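Local structure of GTPase activator-like protein (Chaetomium thermophilum, 5HIU) at residues Tyr250-Leu255 against Arg287-Phe292. The protein is the fungal counterpart of TSC2, probably a GTPase activator as a whole, of which this chain is the helical N-terminal part. Residues are numbered along the deposited sequence; the frame is centred on the assembly and turned at random.
Sequences YCIQVL and RILLDF
Ile-252 sets its CG2 methyl against three side chains of the facing helix, Ile-288, Leu-289 and Phe-292. That methyl lies 3.9 Å from CD2 of Leu-289 and 4.1 Å from CG2 of Ile-288. It also reaches the rim of the Phe-292 ring, in the ring plane, with Ile-252 CG2 3.9 Å from Phe-292 CE2. The CA-CB bond of Ile-252 points at the other helix, and with chi1 at -61° CG1 lies beside the backbone N and CG2 anti to it. Next to it, the Gln-253 chain passes the CZ-CE1 side of the same ring at a slant. Gln-253 CG makes this contact, 3.5 Å from CZ and 3.7 Å from CE1 of Phe-292; the amide plane is 23° from that of the ring, but only its NE2 comes near, 4.1 Å from Phe-292 CE1. No hydrogen bond links the two segments; their closest contacts are all between carbon atoms.

The segments belong to helices 245-261 and 281-294 of an all-helical, elongated chain built like an alpha-solenoid, with helix 266-277 between them in sequence. Their axes come within 10.3 Å and cross at -61°, and the closest CA pair is Ile-252 and Leu-289. Within the second helix, the carbonyl O of Ile-288 sits over one face of the Phe-292 ring, offset toward the rim. Helix 302-322 packs against the contact through Asp-311, which meets both Gln-253 and Phe-292, and through Ala-315 and Val-318. On other sides of helix 245-261, Cys-251 and Val-254 pack on helix 204-219, and Leu-255 on Ile-273 and Ile-276 of helix 266-277.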
loop_
_atom_site.group_PDB
_atom_site.type_symbol
_atom_site.label_atom_id
_atom_site.label_comp_id
_atom_site.label_asym_id
_atom_site.label_seq_id
_atom_site.Cartn_x
_atom_site.Cartn_y
_atom_site.Cartn_z
ATOM N N TYR A 250 -1.380 -5.434 10.538
ATOM C CA TYR A 250 -0.961 -5.955 9.248
ATOM C C TYR A 250 -0.545 -4.817 8.297
ATOM O O TYR A 250 0.519 -4.898 7.672
ATOM C CB TYR A 250 -2.068 -6.857 8.662
ATOM C CG TYR A 250 -2.219 -8.229 9.341
ATOM C CD1 TYR A 250 -1.541 -8.539 10.527
ATOM C CD2 TYR A 250 -3.052 -9.209 8.792
ATOM C CE1 TYR A 250 -1.670 -9.780 11.122
ATOM C CE2 TYR A 250 -3.191 -10.454 9.385
ATOM C CZ TYR A 250 -2.494 -10.727 10.548
ATOM O OH TYR A 250 -2.614 -11.945 11.154
ATOM N N CYS A 251 -1.343 -3.756 8.195
ATOM C CA CYS A 251 -0.903 -2.561 7.438
ATOM C C CYS A 251 0.472 -2.035 7.913
ATOM O O CYS A 251 1.383 -1.813 7.118
ATOM C CB CYS A 251 -1.923 -1.450 7.574
ATOM S SG CYS A 251 -3.499 -1.847 6.813
ATOM N N ILE A 252 0.624 -1.882 9.221
ATOM C CA ILE A 252 1.886 -1.436 9.787
ATOM C C ILE A 252 3.001 -2.436 9.491
ATOM O O ILE A 252 4.085 -2.032 9.030
ATOM C CB ILE A 252 1.789 -1.152 11.307
ATOM C CG1 ILE A 252 0.777 -0.037 11.605
ATOM C CG2 ILE A 252 3.137 -0.735 11.857
ATOM C CD1 ILE A 252 1.012 1.262 10.848
ATOM N N GLN A 253 2.756 -3.726 9.737
ATOM C CA GLN A 253 3.718 -4.747 9.302
ATOM C C GLN A 253 4.136 -4.467 7.865
ATOM O O GLN A 253 5.326 -4.298 7.566
ATOM C CB GLN A 253 3.145 -6.161 9.356
ATOM C CG GLN A 253 3.271 -6.848 10.696
ATOM C CD GLN A 253 3.158 -8.358 10.583
ATOM O OE1 GLN A 253 2.419 -8.873 9.743
ATOM N NE2 GLN A 253 3.883 -9.077 11.438
ATOM N N VAL A 254 3.161 -4.400 6.970
ATOM C CA VAL A 254 3.516 -4.416 5.564
ATOM C C VAL A 254 4.222 -3.136 5.199
ATOM O O VAL A 254 5.291 -3.171 4.584
ATOM C CB VAL A 254 2.307 -4.679 4.656
ATOM C CG1 VAL A 254 2.628 -4.357 3.210
ATOM C CG2 VAL A 254 1.883 -6.128 4.790
ATOM N N LEU A 255 3.625 -2.014 5.577
ATOM C CA LEU A 255 4.220 -0.677 5.328
ATOM C C LEU A 255 5.583 -0.459 5.991
ATOM O O LEU A 255 6.470 0.128 5.374
ATOM C CB LEU A 255 3.309 0.405 5.850
ATOM C CG LEU A 255 1.992 0.501 5.143
ATOM C CD1 LEU A 255 0.973 1.126 6.081
ATOM C CD2 LEU A 255 2.180 1.312 3.879
ATOM N N ARG A 287 2.099 1.243 19.955
ATOM C CA ARG A 287 1.959 -0.021 20.678
ATOM C C ARG A 287 2.306 -1.226 19.800
ATOM O O ARG A 287 3.040 -2.126 20.225
ATOM C CB ARG A 287 0.513 -0.113 21.167
ATOM C CG ARG A 287 0.126 -1.390 21.899
ATOM C CD ARG A 287 -0.960 -1.112 22.931
ATOM N NE ARG A 287 -1.967 -0.174 22.433
ATOM C CZ ARG A 287 -3.140 -0.513 21.897
ATOM N NH1 ARG A 287 -3.505 -1.789 21.774
ATOM N NH2 ARG A 287 -3.968 0.444 21.482
ATOM N N ILE A 288 1.776 -1.214 18.570
ATOM C CA ILE A 288 2.060 -2.245 17.561
ATOM C C ILE A 288 3.537 -2.282 17.227
ATOM O O ILE A 288 4.155 -3.342 17.233
ATOM C CB ILE A 288 1.240 -2.003 16.260
ATOM C CG1 ILE A 288 -0.229 -2.358 16.496
ATOM C CG2 ILE A 288 1.783 -2.810 15.076
ATOM C CD1 ILE A 288 -1.185 -1.762 15.482
ATOM N N LEU A 289 4.085 -1.117 16.904
ATOM C CA LEU A 289 5.500 -0.984 16.545
ATOM C C LEU A 289 6.434 -1.468 17.650
ATOM O O LEU A 289 7.519 -2.001 17.371
ATOM C CB LEU A 289 5.823 0.484 16.260
ATOM C CG LEU A 289 5.375 1.089 14.940
ATOM C CD1 LEU A 289 5.486 2.601 15.018
ATOM C CD2 LEU A 289 6.212 0.554 13.789
ATOM N N LEU A 290 6.036 -1.241 18.902
ATOM C CA LEU A 290 6.843 -1.685 20.032
ATOM C C LEU A 290 6.692 -3.171 20.184
ATOM O O LEU A 290 7.691 -3.863 20.409
ATOM C CB LEU A 290 6.432 -0.996 21.326
ATOM C CG LEU A 290 6.878 0.457 21.442
ATOM C CD1 LEU A 290 6.084 1.141 22.545
ATOM C CD2 LEU A 290 8.374 0.557 21.697
ATOM N N ASP A 291 5.446 -3.650 20.049
ATOM C CA ASP A 291 5.144 -5.093 20.062
ATOM C C ASP A 291 6.117 -5.861 19.176
ATOM O O ASP A 291 6.560 -6.934 19.545
ATOM C CB ASP A 291 3.710 -5.391 19.590
ATOM C CG ASP A 291 2.665 -5.190 20.671
ATOM O OD1 ASP A 291 3.004 -5.090 21.869
ATOM O OD2 ASP A 291 1.475 -5.141 20.300
ATOM N N PHE A 292 6.468 -5.314 18.017
ATOM C CA PHE A 292 7.429 -5.991 17.161
ATOM C C PHE A 292 8.730 -6.189 17.907
ATOM O O PHE A 292 9.417 -7.181 17.706
ATOM C CB PHE A 292 7.645 -5.232 15.856
ATOM C CG PHE A 292 6.397 -5.099 15.029
ATOM C CD1 PHE A 292 5.531 -6.181 14.870
ATOM C CD2 PHE A 292 6.082 -3.896 14.404
ATOM C CE1 PHE A 292 4.380 -6.057 14.103
ATOM C CE2 PHE A 292 4.929 -3.771 13.637
ATOM C CZ PHE A 292 4.076 -4.851 13.486
#